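Local coordinates for SGNH hydrolase-type esterase domain-containing protein (Slackia heliotrinireducens DSM 20476, PDB 4S1P) that is a putative SGNH (GDSL-like) hydrolase that probably cleaves ester bonds, its natural substrate being unknown, at residues A162-G165 / V166-S169; H44-P47 / K48-N51; A177-L180 / A181-G185. All blocks are in the same frame, centred on the assembly; numbering follows the deposited sequence. Where two conformers were deposited one is given.

Contact 1: A162-G165 / V166-S169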
loop_
_atom_site.group_PDB
_atom_site.type_symbol
_atom_site.label_atom_id
_atom_site.label_comp_id
_atom_site.label_asym_id
_atom_site.label_seq_id
_atom_site.Cartn_x
_atom_site.Cartn_y
_atom_site.Cartn_z
ATOM N N ALA A 162 10.549 9.291 8.105
ATOM C CA ALA A 162 10.909 9.109 9.514
ATOM C C ALA A 162 12.426 8.920 9.625
ATOM O O ALA A 162 13.133 8.753 8.632
ATOM C CB ALA A 162 10.165 7.931 10.148
ATOM N N ALA A 163 12.920 8.988 10.849
ATOM C CA ALA A 163 14.336 8.826 11.115
ATOM C C ALA A 163 14.975 7.602 10.500
ATOM O O ALA A 163 16.147 7.663 10.100
ATOM C CB ALA A 163 14.585 8.850 12.612
ATOM N N ASP A 164 14.220 6.508 10.418
ATOM C CA ASP A 164 14.760 5.266 9.892
ATOM C C ASP A 164 14.889 5.213 8.351
ATOM O O ASP A 164 15.468 4.258 7.822
ATOM C CB ASP A 164 13.999 4.038 10.451
ATOM C CG ASP A 164 12.577 3.857 9.867
ATOM O OD1 ASP A 164 12.074 4.716 9.098
ATOM O OD2 ASP A 164 11.970 2.829 10.240
ATOM N N GLY A 165 14.373 6.211 7.647
ATOM C CA GLY A 165 14.434 6.226 6.167
ATOM C C GLY A 165 13.506 5.224 5.483
ATOM O O GLY A 165 13.629 4.999 4.266
ATOM N N VAL A 166 12.597 4.631 6.253
ATOM C CA VAL A 166 11.653 3.613 5.742
ATOM C C VAL A 166 10.217 4.030 5.972
ATOM O O VAL A 166 9.413 4.109 5.053
ATOM C CB VAL A 166 11.877 2.244 6.410
ATOM C CG1 VAL A 166 10.783 1.249 6.006
ATOM C CG2 VAL A 166 13.239 1.687 6.028
ATOM N N HIS A 167 9.893 4.315 7.213
ATOM C CA HIS A 167 8.543 4.706 7.569
ATOM C C HIS A 167 8.329 6.170 7.211
ATOM O O HIS A 167 9.281 6.953 7.143
ATOM C CB HIS A 167 8.359 4.469 9.070
ATOM C CG HIS A 167 8.337 3.014 9.428
ATOM N ND1 HIS A 167 9.473 2.293 9.715
ATOM C CD2 HIS A 167 7.323 2.121 9.432
ATOM C CE1 HIS A 167 9.159 1.029 9.930
ATOM N NE2 HIS A 167 7.855 0.897 9.761
ATOM N N PRO A 168 7.071 6.551 6.978
ATOM C CA PRO A 168 6.765 7.941 6.654
ATOM C C PRO A 168 6.738 8.797 7.932
ATOM O O PRO A 168 6.349 8.334 9.001
ATOM C CB PRO A 168 5.369 7.851 6.054
ATOM C CG PRO A 168 4.731 6.674 6.771
ATOM C CD PRO A 168 5.867 5.691 7.019
ATOM N N SER A 169 7.170 10.044 7.788
ATOM C CA SER A 169 6.909 11.059 8.803
ATOM C C SER A 169 5.427 11.417 8.758
ATOM O O SER A 169 4.715 11.045 7.845
ATOM C CB SER A 169 7.722 12.307 8.479
ATOM O OG SER A 169 7.196 12.947 7.364
#

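Contact 2: H44-P47 / K48-N51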
loop_
_atom_site.group_PDB
_atom_site.type_symbol
_atom_site.label_atom_id
_atom_site.label_comp_id
_atom_site.label_asym_id
_atom_site.label_seq_id
_atom_site.Cartn_x
_atom_site.Cartn_y
_atom_site.Cartn_z
ATOM N N HIS A 44 -3.336 -12.009 3.388
ATOM C CA HIS A 44 -4.745 -11.801 3.109
ATOM C C HIS A 44 -5.392 -12.856 2.208
ATOM O O HIS A 44 -6.616 -12.899 2.118
ATOM C CB HIS A 44 -4.958 -10.395 2.526
ATOM C CG HIS A 44 -4.559 -9.320 3.460
ATOM N ND1 HIS A 44 -5.438 -8.747 4.340
ATOM C CD2 HIS A 44 -3.359 -8.746 3.687
ATOM C CE1 HIS A 44 -4.794 -7.858 5.070
ATOM N NE2 HIS A 44 -3.525 -7.866 4.716
ATOM N N LEU A 45 -4.553 -13.661 1.562
ATOM C CA LEU A 45 -5.003 -14.735 0.702
ATOM C C LEU A 45 -5.098 -16.053 1.453
ATOM O O LEU A 45 -5.517 -17.058 0.889
ATOM C CB LEU A 45 -4.081 -14.870 -0.495
ATOM C CG LEU A 45 -4.208 -13.688 -1.470
ATOM C CD1 LEU A 45 -3.104 -13.797 -2.487
ATOM C CD2 LEU A 45 -5.579 -13.632 -2.148
ATOM N N ASN A 46 -4.716 -16.032 2.726
ATOM C CA ASN A 46 -4.612 -17.245 3.523
ATOM C C ASN A 46 -5.556 -17.160 4.722
ATOM O O ASN A 46 -5.240 -16.469 5.696
ATOM C CB ASN A 46 -3.176 -17.443 3.985
ATOM C CG ASN A 46 -3.008 -18.699 4.844
ATOM O OD1 ASN A 46 -3.968 -19.414 5.104
ATOM N ND2 ASN A 46 -1.800 -18.933 5.314
ATOM N N PRO A 47 -6.743 -17.789 4.619
ATOM C CA PRO A 47 -7.734 -17.641 5.696
ATOM C C PRO A 47 -7.331 -18.212 7.039
ATOM O O PRO A 47 -8.077 -18.057 8.006
ATOM C CB PRO A 47 -8.998 -18.300 5.154
ATOM C CG PRO A 47 -8.614 -18.990 3.921
ATOM C CD PRO A 47 -7.248 -18.579 3.488
ATOM N N LYS A 48 -6.188 -18.892 7.086
ATOM C CA LYS A 48 -5.630 -19.376 8.376
ATOM C C LYS A 48 -5.012 -18.226 9.184
ATOM O O LYS A 48 -4.768 -18.358 10.389
ATOM C CB LYS A 48 -4.605 -20.484 8.163
ATOM C CG LYS A 48 -5.193 -21.674 7.437
ATOM C CD LYS A 48 -4.181 -22.791 7.299
ATOM C CE LYS A 48 -4.764 -23.895 6.440
ATOM N NZ LYS A 48 -3.823 -25.041 6.367
ATOM N N THR A 49 -4.699 -17.102 8.529
ATOM C CA THR A 49 -4.172 -15.959 9.232
ATOM C C THR A 49 -5.325 -15.063 9.646
ATOM O O THR A 49 -6.416 -15.133 9.064
ATOM C CB THR A 49 -3.167 -15.146 8.360
ATOM O OG1 THR A 49 -3.847 -14.378 7.365
ATOM C CG2 THR A 49 -2.075 -16.033 7.754
ATOM N N ARG A 50 -5.089 -14.226 10.647
ATOM C CA ARG A 50 -6.111 -13.296 11.102
ATOM C C ARG A 50 -6.485 -12.324 9.947
ATOM O O ARG A 50 -7.680 -12.137 9.663
ATOM C CB ARG A 50 -5.727 -12.526 12.359
ATOM C CG ARG A 50 -6.788 -11.524 12.708
ATOM C CD ARG A 50 -6.590 -10.882 14.079
ATOM N NE ARG A 50 -7.663 -9.930 14.325
ATOM C CZ ARG A 50 -8.890 -10.275 14.708
ATOM N NH1 ARG A 50 -9.190 -11.529 14.886
ATOM N NH2 ARG A 50 -9.837 -9.362 14.869
ATOM N N ASN A 51 -5.485 -11.783 9.256
ATOM C CA ASN A 51 -5.773 -10.888 8.140
ATOM C C ASN A 51 -6.544 -11.607 7.048
ATOM O O ASN A 51 -7.459 -11.006 6.445
ATOM C CB ASN A 51 -4.475 -10.324 7.517
ATOM C CG ASN A 51 -3.976 -9.094 8.217
ATOM O OD1 ASN A 51 -4.763 -8.341 8.783
ATOM N ND2 ASN A 51 -2.624 -8.905 8.245
#

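Contact 3: A177-L180 / A181-G185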
loop_
_atom_site.group_PDB
_atom_site.type_symbol
_atom_site.label_atom_id
_atom_site.label_comp_id
_atom_site.label_asym_id
_atom_site.label_seq_id
_atom_site.Cartn_x
_atom_site.Cartn_y
_atom_site.Cartn_z
ATOM N N ALA A 177 -1.921 9.979 2.054
ATOM C CA ALA A 177 -3.371 10.151 2.114
ATOM C C ALA A 177 -3.876 11.000 0.961
ATOM O O ALA A 177 -4.904 10.693 0.376
ATOM C CB ALA A 177 -3.797 10.753 3.438
ATOM N N LEU A 178 -3.173 12.085 0.656
ATOM C CA LEU A 178 -3.601 12.972 -0.439
ATOM C C LEU A 178 -3.519 12.272 -1.795
ATOM O O LEU A 178 -4.420 12.391 -2.637
ATOM C CB LEU A 178 -2.776 14.264 -0.457
ATOM C CG LEU A 178 -3.021 15.224 0.696
ATOM C CD1 LEU A 178 -1.896 16.240 0.689
ATOM C CD2 LEU A 178 -4.395 15.871 0.621
ATOM N N VAL A 179 -2.464 11.483 -1.994
ATOM C CA VAL A 179 -2.335 10.738 -3.229
ATOM C C VAL A 179 -3.446 9.670 -3.369
ATOM O O VAL A 179 -4.057 9.489 -4.413
ATOM C CB VAL A 179 -0.925 10.097 -3.313
ATOM C CG1 VAL A 179 -0.810 9.193 -4.519
ATOM C CG2 VAL A 179 0.175 11.171 -3.389
ATOM N N LEU A 180 -3.672 8.935 -2.291
ATOM C CA LEU A 180 -4.725 7.931 -2.279
ATOM C C LEU A 180 -6.094 8.579 -2.511
ATOM O O LEU A 180 -6.895 8.061 -3.280
ATOM C CB LEU A 180 -4.715 7.116 -0.977
ATOM C CG LEU A 180 -3.597 6.093 -0.867
ATOM C CD1 LEU A 180 -3.280 5.780 0.594
ATOM C CD2 LEU A 180 -3.934 4.835 -1.640
ATOM N N ALA A 181 -6.349 9.714 -1.862
ATOM C CA ALA A 181 -7.616 10.418 -2.040
ATOM C C ALA A 181 -7.810 10.869 -3.496
ATOM O O ALA A 181 -8.902 10.783 -4.043
ATOM C CB ALA A 181 -7.682 11.601 -1.088
ATOM N N GLU A 182 -6.749 11.360 -4.122
ATOM C CA GLU A 182 -6.806 11.759 -5.525
ATOM C C GLU A 182 -7.129 10.581 -6.429
ATOM O O GLU A 182 -7.950 10.681 -7.365
ATOM C CB GLU A 182 -5.510 12.450 -5.990
ATOM C CG GLU A 182 -5.551 12.839 -7.460
ATOM C CD GLU A 182 -4.811 14.124 -7.759
ATOM O OE1 GLU A 182 -5.242 14.848 -8.684
ATOM O OE2 GLU A 182 -3.812 14.421 -7.071
ATOM N N THR A 183 -6.507 9.455 -6.119
ATOM C CA THR A 183 -6.707 8.244 -6.890
ATOM C C THR A 183 -8.176 7.742 -6.818
ATOM O O THR A 183 -8.759 7.321 -7.841
ATOM C CB THR A 183 -5.699 7.158 -6.419
ATOM O OG1 THR A 183 -4.357 7.635 -6.563
ATOM C CG2 THR A 183 -5.832 5.887 -7.214
HETATM N N MSE A 184 -8.777 7.819 -5.643
HETATM C CA MSE A 184 -10.146 7.331 -5.419
HETATM C C MSE A 184 -11.246 8.386 -5.544
HETATM O O MSE A 184 -12.435 8.072 -5.430
HETATM C CB MSE A 184 -10.209 6.679 -4.046
HETATM C CG MSE A 184 -9.482 5.332 -4.100
HETATM SE SE MSE A 184 -9.529 4.430 -2.377
HETATM C CE MSE A 184 -8.018 5.338 -1.596
ATOM N N GLY A 185 -10.872 9.635 -5.741
ATOM C CA GLY A 185 -11.839 10.739 -5.760
ATOM C C GLY A 185 -12.354 10.927 -7.160
ATOM O O GLY A 185 -11.627 10.667 -8.112
#

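Contact 1: A162-G165 / V166-S169
Ala-162 and His-167 are joined through their backbones, Ala-162 N donating to His-167 O at 2.8 Å, and this bond closes a loop that starts with a type I beta turn from Ala-162 to Gly-165. Gly-165 then takes a positive phi of 72°, and the chain doubles back until Ser-169, the N-cap of helix 170-184, lies beside Ala-162.

Asp-164 fills the bend with its carboxylate. With chi1 at 73°, CG sits between the backbone N and the carbonyl carbon, which folds the group back over the following residues. OD1 accepts two backbone bonds: Val-166 N reaches it at 2.9 Å from well above the carboxylate plane, and His-167 N, also 2.9 Å from OD1, comes on the syn side. OD2 offers its syn lone pair to His-167 ND1 at 2.6 Å, and it lies only 6° out of the ring plane.

The OD1 and OD2 bonds hold the carboxylate; the ND1 bond alone steadies the imidazole. Lys-115 gives OD2 a second partner, a salt bridge. Asp-164 would thus orient His-167 with NE2 near Ser-12, as in the SGNH hydrolase triad, unconfirmed here.

Contact 2: H44-P47 / K48-N51
His-44 and Asn-51 meet as two flat groups: the imidazole and the side-chain amide are stacked, nearly parallel at 17° but offset, the amide running out over the CE1-NE2 side of the ring. Asn-51 CB lies over one face in a CH-pi contact, 3.7 Å from the centroid of the His-44 ring and displaced toward its rim, and Asn-51 CG comes to 3.5 Å from His-44 CE1. A chi1 of -86° at Asn-51, with CG beside the backbone N, directs the amide along the ring. Outside bonds hold both groups: His-44 ND1 is hydrogen-bonded to Thr-55 OG1, and Asn-51 ND2 to Glu-43 OE1.

The second pairing is built on Asn-46, whose side chain crosses that of Thr-49 at about a right angle and that of Lys-48 obliquely. Its OD1 accepts from Lys-48 N at 3.0 Å, the donor standing 50° out of the amide plane, and the same oxygen rests 3.3 Å from Lys-48 CB. Thr-49 CG2 lies by the nitrogen branch of the amide, 3.8 Å from Asn-46 ND2. Behind them a type I beta turn from Asn-46 to Thr-49 is closed by Thr-49 N to Asn-46 O at 3.0 Å. Thr-49 is the N-cap of helix 50-61: its OG1 receives the N-H of Gly-52 and is also hydrogen-bonded to Glu-43 O.

Here the loop after strand 29-35 enters helix 50-61, His-44 touching His-34 of that strand and Leu-90 of helix 80-96. Chemically, the Asn-46 side chain makes an Asx turn with Lys-48 N while the backbone O of Asn-46 takes Thr-49 N, serving two successive amides. The stacked amide and the hydroxyl at ND1 together restrict the imidazole's rotation.

Contact 3: A177-L180 / A181-G185
Leu-180, Ala-181 and Val-179 have the most surface buried where two successive turns of helix 170-184 meet. Leu-180 has the largest share. Its side chain and that of selenomethionine Met-184, one turn on, run alongside each other in a common direction; the closest side-chain approach is Leu-180 CB to Met-184 CE, 3.8 Å. A bend at the last torsion of Met-184, chi3 -84°, turns the methyl back toward the leucine, and Met-184 CE also comes to 3.4 Å from Leu-180 O. That carbonyl is the acceptor for Met-184 N at 3.0 Å.

The methyl of Ala-181 lies 3.3 Å from Ala-177 O, the carbonyl that takes the Ala-181 N-H at 2.8 Å, so CB rests against the previous turn. Val-179 contributes chiefly through its backbone: its carbonyl accepts Thr-183 N at 3.0 Å, and Thr-183 OG1 lies 2.9 Å from the same Val-179 O. The threonine hydroxyl is brought there by a chi1 of -58°, which sets OG1 beside its own backbone N.

The flanks of the helix face partly different neighbours. Leu-180 and Met-184 pack on the parallel sheet, both touching Val-68 of strand 66-69, with strand 4-10 also in contact. Val-179, Leu-180 and Thr-183 rest on Ala-146 of edge strand 144-147, while Leu-178 and Ala-181 meet helix 19-27 at Leu-26 and Leu-23.

The three contacts are separate along the chain and in space. Contact 1 lies at the probable active site: the His-167 side chain is about 3 Å from a bound unknown ligand. Contact 2 is well apart from contact 1, their centres about 28 Å and their nearest atoms about 14 Å from each other; the Asn-51 side chain is about 10 Å from a bound unknown ligand. Contacts 1 and 3 belong to one stretch of chain, since Ser-169 caps the helix that carries residues 177-184; their centres are about 21 Å apart and their nearest atoms about 9 Å. Contacts 2 and 3 lie on opposite sides of the chain's centre, with centres about 27 Å apart.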